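Local coordinates for protein K5 lyase (Enterobacteria phage k1-5, PDB 2X3H) that cleaves the glycosaminoglycan-like K5 capsular polysaccharide as a phage tail-spike lyase, probably by beta-elimination, at residues 434-445 with 454-462. Sequence-based numbering, arbitrary orientation.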
loop_
_atom_site.group_PDB
_atom_site.type_symbol
_atom_site.label_atom_id
_atom_site.label_comp_id
_atom_site.label_asym_id
_atom_site.label_seq_id
_atom_site.Cartn_x
_atom_site.Cartn_y
_atom_site.Cartn_z
ATOM N N GLY A 434 24.595 -0.437 -15.074
ATOM C CA GLY A 434 25.807 0.331 -15.325
ATOM C C GLY A 434 25.569 1.597 -16.136
ATOM O O GLY A 434 26.531 2.237 -16.583
ATOM N N ARG A 435 24.300 1.965 -16.331
ATOM C CA ARG A 435 23.978 3.172 -17.106
ATOM C C ARG A 435 22.603 3.731 -16.732
ATOM O O ARG A 435 21.820 3.071 -16.030
ATOM C CB ARG A 435 24.037 2.905 -18.621
ATOM C CG ARG A 435 23.020 1.888 -19.131
ATOM C CD ARG A 435 23.248 1.689 -20.618
ATOM N NE ARG A 435 22.271 0.785 -21.215
ATOM C CZ ARG A 435 22.498 -0.502 -21.445
ATOM N NH1 ARG A 435 23.669 -1.043 -21.130
ATOM N NH2 ARG A 435 21.554 -1.251 -22.001
ATOM N N PHE A 436 22.332 4.945 -17.212
ATOM C CA PHE A 436 20.998 5.526 -17.225
ATOM C C PHE A 436 20.638 5.769 -18.672
ATOM O O PHE A 436 21.451 6.293 -19.436
ATOM C CB PHE A 436 20.965 6.842 -16.435
ATOM C CG PHE A 436 21.054 6.631 -14.953
ATOM C CD1 PHE A 436 22.283 6.565 -14.303
ATOM C CD2 PHE A 436 19.894 6.447 -14.215
ATOM C CE1 PHE A 436 22.333 6.327 -12.913
ATOM C CE2 PHE A 436 19.941 6.216 -12.842
ATOM C CZ PHE A 436 21.161 6.154 -12.205
ATOM N N GLU A 437 19.440 5.343 -19.055
ATOM C CA GLU A 437 19.029 5.454 -20.445
ATOM C C GLU A 437 17.561 5.778 -20.562
ATOM O O GLU A 437 16.727 5.174 -19.877
ATOM C CB GLU A 437 19.361 4.179 -21.232
ATOM C CG GLU A 437 18.618 2.921 -20.810
ATOM C CD GLU A 437 18.673 1.839 -21.889
ATOM O OE1 GLU A 437 17.606 1.402 -22.363
ATOM O OE2 GLU A 437 19.784 1.451 -22.271
ATOM N N TRP A 438 17.276 6.742 -21.439
ATOM C CA TRP A 438 15.926 7.202 -21.742
ATOM C C TRP A 438 15.675 7.010 -23.226
ATOM O O TRP A 438 16.560 7.252 -24.046
ATOM C CB TRP A 438 15.827 8.705 -21.471
ATOM C CG TRP A 438 15.916 9.091 -20.028
ATOM C CD1 TRP A 438 14.878 9.323 -19.177
ATOM C CD2 TRP A 438 17.120 9.322 -19.267
ATOM N NE1 TRP A 438 15.354 9.659 -17.922
ATOM C CE2 TRP A 438 16.725 9.676 -17.953
ATOM C CE3 TRP A 438 18.492 9.266 -19.569
ATOM C CZ2 TRP A 438 17.651 9.974 -16.944
ATOM C CZ3 TRP A 438 19.415 9.565 -18.558
ATOM C CH2 TRP A 438 18.985 9.908 -17.258
ATOM N N ARG A 439 14.457 6.606 -23.570
ATOM C CA ARG A 439 14.019 6.661 -24.965
ATOM C C ARG A 439 12.577 7.125 -25.037
ATOM O O ARG A 439 11.757 6.775 -24.190
ATOM C CB ARG A 439 14.230 5.333 -25.689
ATOM C CG ARG A 439 13.384 4.206 -25.194
ATOM C CD ARG A 439 13.829 2.917 -25.873
ATOM N NE ARG A 439 15.148 2.568 -25.378
ATOM C CZ ARG A 439 16.038 1.819 -26.023
ATOM N NH1 ARG A 439 15.759 1.304 -27.213
ATOM N NH2 ARG A 439 17.210 1.579 -25.453
ATOM N N ILE A 440 12.266 7.937 -26.043
ATOM C CA ILE A 440 10.925 8.468 -26.166
ATOM C C ILE A 440 9.923 7.383 -26.583
ATOM O O ILE A 440 8.743 7.443 -26.235
ATOM C CB ILE A 440 10.889 9.648 -27.161
ATOM C CG1 ILE A 440 11.917 10.708 -26.747
ATOM C CG2 ILE A 440 9.482 10.237 -27.233
ATOM C CD1 ILE A 440 11.793 11.138 -25.287
ATOM N N LYS A 441 10.418 6.380 -27.304
ATOM C CA LYS A 441 9.593 5.285 -27.829
ATOM C C LYS A 441 10.462 4.054 -28.033
ATOM O O LYS A 441 11.688 4.130 -27.993
ATOM C CB LYS A 441 8.955 5.675 -29.166
ATOM C CG LYS A 441 9.961 6.033 -30.243
ATOM C CD LYS A 441 9.220 6.428 -31.503
ATOM C CE LYS A 441 9.840 5.793 -32.693
ATOM N NZ LYS A 441 9.705 4.311 -32.624
ATOM N N SER A 442 9.827 2.910 -28.259
ATOM C CA SER A 442 10.580 1.725 -28.638
ATOM C C SER A 442 11.390 2.026 -29.893
ATOM O O SER A 442 10.903 2.674 -30.820
ATOM C CB SER A 442 9.642 0.551 -28.890
ATOM O OG SER A 442 9.130 0.076 -27.667
ATOM N N MET A 443 12.636 1.577 -29.913
ATOM C CA MET A 443 13.467 1.827 -31.071
ATOM C C MET A 443 14.608 0.850 -31.109
ATOM O O MET A 443 14.941 0.228 -30.101
ATOM C CB MET A 443 13.987 3.265 -31.062
ATOM C CG MET A 443 14.687 3.660 -29.793
ATOM S SD MET A 443 15.189 5.380 -29.846
ATOM C CE MET A 443 16.237 5.384 -31.311
ATOM N N SER A 444 15.197 0.709 -32.290
ATOM C CA SER A 444 16.406 -0.067 -32.412
ATOM C C SER A 444 17.572 0.905 -32.505
ATOM O O SER A 444 17.407 2.051 -32.942
ATOM C CB SER A 444 16.356 -0.937 -33.661
ATOM O OG SER A 444 15.105 -1.591 -33.759
ATOM N N LEU A 445 18.733 0.453 -32.070
ATOM C CA LEU A 445 19.945 1.253 -32.186
ATOM C C LEU A 445 20.898 0.622 -33.188
ATOM O O LEU A 445 20.888 -0.597 -33.386
ATOM C CB LEU A 445 20.633 1.364 -30.834
ATOM C CG LEU A 445 19.883 2.103 -29.724
ATOM C CD1 LEU A 445 20.530 1.786 -28.385
ATOM C CD2 LEU A 445 19.856 3.612 -29.976
ATOM N N ASP A 454 29.227 4.673 -22.757
ATOM C CA ASP A 454 27.987 5.438 -22.896
ATOM C C ASP A 454 27.063 5.118 -21.741
ATOM O O ASP A 454 26.094 4.343 -21.871
ATOM C CB ASP A 454 27.332 5.149 -24.242
ATOM C CG ASP A 454 28.216 5.563 -25.393
ATOM O OD1 ASP A 454 28.279 6.779 -25.667
ATOM O OD2 ASP A 454 28.875 4.678 -25.994
ATOM N N LYS A 455 27.379 5.750 -20.616
ATOM C CA LYS A 455 26.722 5.512 -19.341
ATOM C C LYS A 455 25.452 6.328 -19.185
ATOM O O LYS A 455 24.675 6.112 -18.238
ATOM C CB LYS A 455 27.714 5.850 -18.221
ATOM C CG LYS A 455 28.766 4.762 -18.049
ATOM C CD LYS A 455 30.020 5.228 -17.360
ATOM C CE LYS A 455 30.977 4.057 -17.275
ATOM N NZ LYS A 455 32.345 4.463 -16.879
ATOM N N TYR A 456 25.283 7.302 -20.079
ATOM C CA TYR A 456 24.078 8.141 -20.147
ATOM C C TYR A 456 23.605 8.181 -21.597
ATOM O O TYR A 456 24.389 8.470 -22.502
ATOM C CB TYR A 456 24.375 9.566 -19.612
ATOM C CG TYR A 456 24.748 9.479 -18.155
ATOM C CD1 TYR A 456 23.751 9.389 -17.185
ATOM C CD2 TYR A 456 26.079 9.368 -17.752
ATOM C CE1 TYR A 456 24.058 9.244 -15.844
ATOM C CE2 TYR A 456 26.398 9.219 -16.398
ATOM C CZ TYR A 456 25.379 9.153 -15.456
ATOM O OH TYR A 456 25.658 8.992 -14.119
ATOM N N ARG A 457 22.338 7.859 -21.821
ATOM C CA ARG A 457 21.814 7.745 -23.192
ATOM C C ARG A 457 20.457 8.407 -23.289
ATOM O O ARG A 457 19.541 8.051 -22.564
ATOM C CB ARG A 457 21.715 6.267 -23.599
ATOM C CG ARG A 457 23.055 5.517 -23.549
ATOM C CD ARG A 457 22.894 4.011 -23.854
ATOM N NE ARG A 457 24.153 3.302 -23.609
ATOM C CZ ARG A 457 24.403 2.056 -24.004
ATOM N NH1 ARG A 457 23.468 1.345 -24.640
ATOM N NH2 ARG A 457 25.592 1.504 -23.748
ATOM N N MET A 458 20.337 9.375 -24.196
ATOM C CA MET A 458 19.081 10.081 -24.427
ATOM C C MET A 458 18.704 9.877 -25.883
ATOM O O MET A 458 19.287 10.488 -26.776
ATOM C CB MET A 458 19.245 11.558 -24.083
ATOM C CG MET A 458 19.359 11.726 -22.579
ATOM S SD MET A 458 19.653 13.441 -22.148
ATOM C CE MET A 458 18.859 13.443 -20.551
ATOM N N LEU A 459 17.719 9.003 -26.104
ATOM C CA LEU A 459 17.504 8.393 -27.416
ATOM C C LEU A 459 16.167 8.770 -28.028
ATOM O O LEU A 459 15.157 8.990 -27.326
ATOM C CB LEU A 459 17.549 6.869 -27.282
ATOM C CG LEU A 459 18.787 6.334 -26.561
ATOM C CD1 LEU A 459 18.639 4.858 -26.241
ATOM C CD2 LEU A 459 20.057 6.605 -27.349
ATOM N N GLY A 460 16.162 8.808 -29.352
ATOM C CA GLY A 460 14.928 9.018 -30.112
ATOM C C GLY A 460 15.137 8.799 -31.602
ATOM O O GLY A 460 16.259 8.653 -32.060
ATOM N N ASP A 461 14.024 8.744 -32.333
ATOM C CA ASP A 461 14.008 8.675 -33.799
ATOM C C ASP A 461 13.984 10.109 -34.338
ATOM O O ASP A 461 13.732 11.063 -33.592
ATOM C CB ASP A 461 12.709 8.012 -34.291
ATOM C CG ASP A 461 12.655 6.504 -34.097
ATOM O OD1 ASP A 461 13.685 5.830 -33.896
ATOM O OD2 ASP A 461 11.528 5.979 -34.207
ATOM N N GLY A 462 14.254 10.271 -35.634
ATOM C CA GLY A 462 14.114 11.585 -36.306
ATOM C C GLY A 462 15.080 12.620 -35.750
ATOM O O GLY A 462 16.229 12.293 -35.406
HETATM O O HOH W 1 20.643 1.691 -24.943
#
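The guanidinium of Arg435 lies flat on that of Arg457, with centres 4.1 Å apart and planes 7° from parallel. Arg435 CD sits over the centre of the Arg457 group, whose rim receives the carbonyl of Asp454 at NE and a water at NH1. Two like charges can stack here probably because Glu437 offsets them: its OE2 accepts from Arg435 NE at 2.8 Å, on the anti side and within the guanidinium plane, and reaches Arg457 NH1 through that water. Glu437 OE1 takes Arg439 NH2 at 3.1 Å, from above the carboxylate plane, and also Gln427 NE2 of the second subunit. With CG between the backbone N and the carbonyl carbon (chi1 63°), the extended Arg435 chain runs toward Arg457.

On the opposite face of the sheet the Phe436 and Tyr456 rings meet rim to rim, planes 6° apart, with Phe436 CD1 3.6 Å from Tyr456 CE1. Trp438 has Met458 CE over one face and the Arg457 carbonyl at its edge.

The backbones run almost exactly parallel. Trp438 N donates to Arg457 O at 2.8 Å, and Leu459 N to Trp438 O at 2.9 Å. From the loop after strand 436-439, Met443 SD packs 3.8 Å from Leu459 CB.

Strands 436-439 and 456-459 form a two-stranded sheet within the chain, but parallel ladders extend it: residues 437-439 pair with a strand of the second subunit and 456-459 with one of the third. Trp438 stacks on Tyr428 of the second subunit, while Tyr456 OH is hydrogen-bonded to Leu459 O of the third. The pair thus belongs to an intersubunit beta structure of the trimer, between the parallel strands ending at 419-422 and the antiparallel sheet beginning at 473-480.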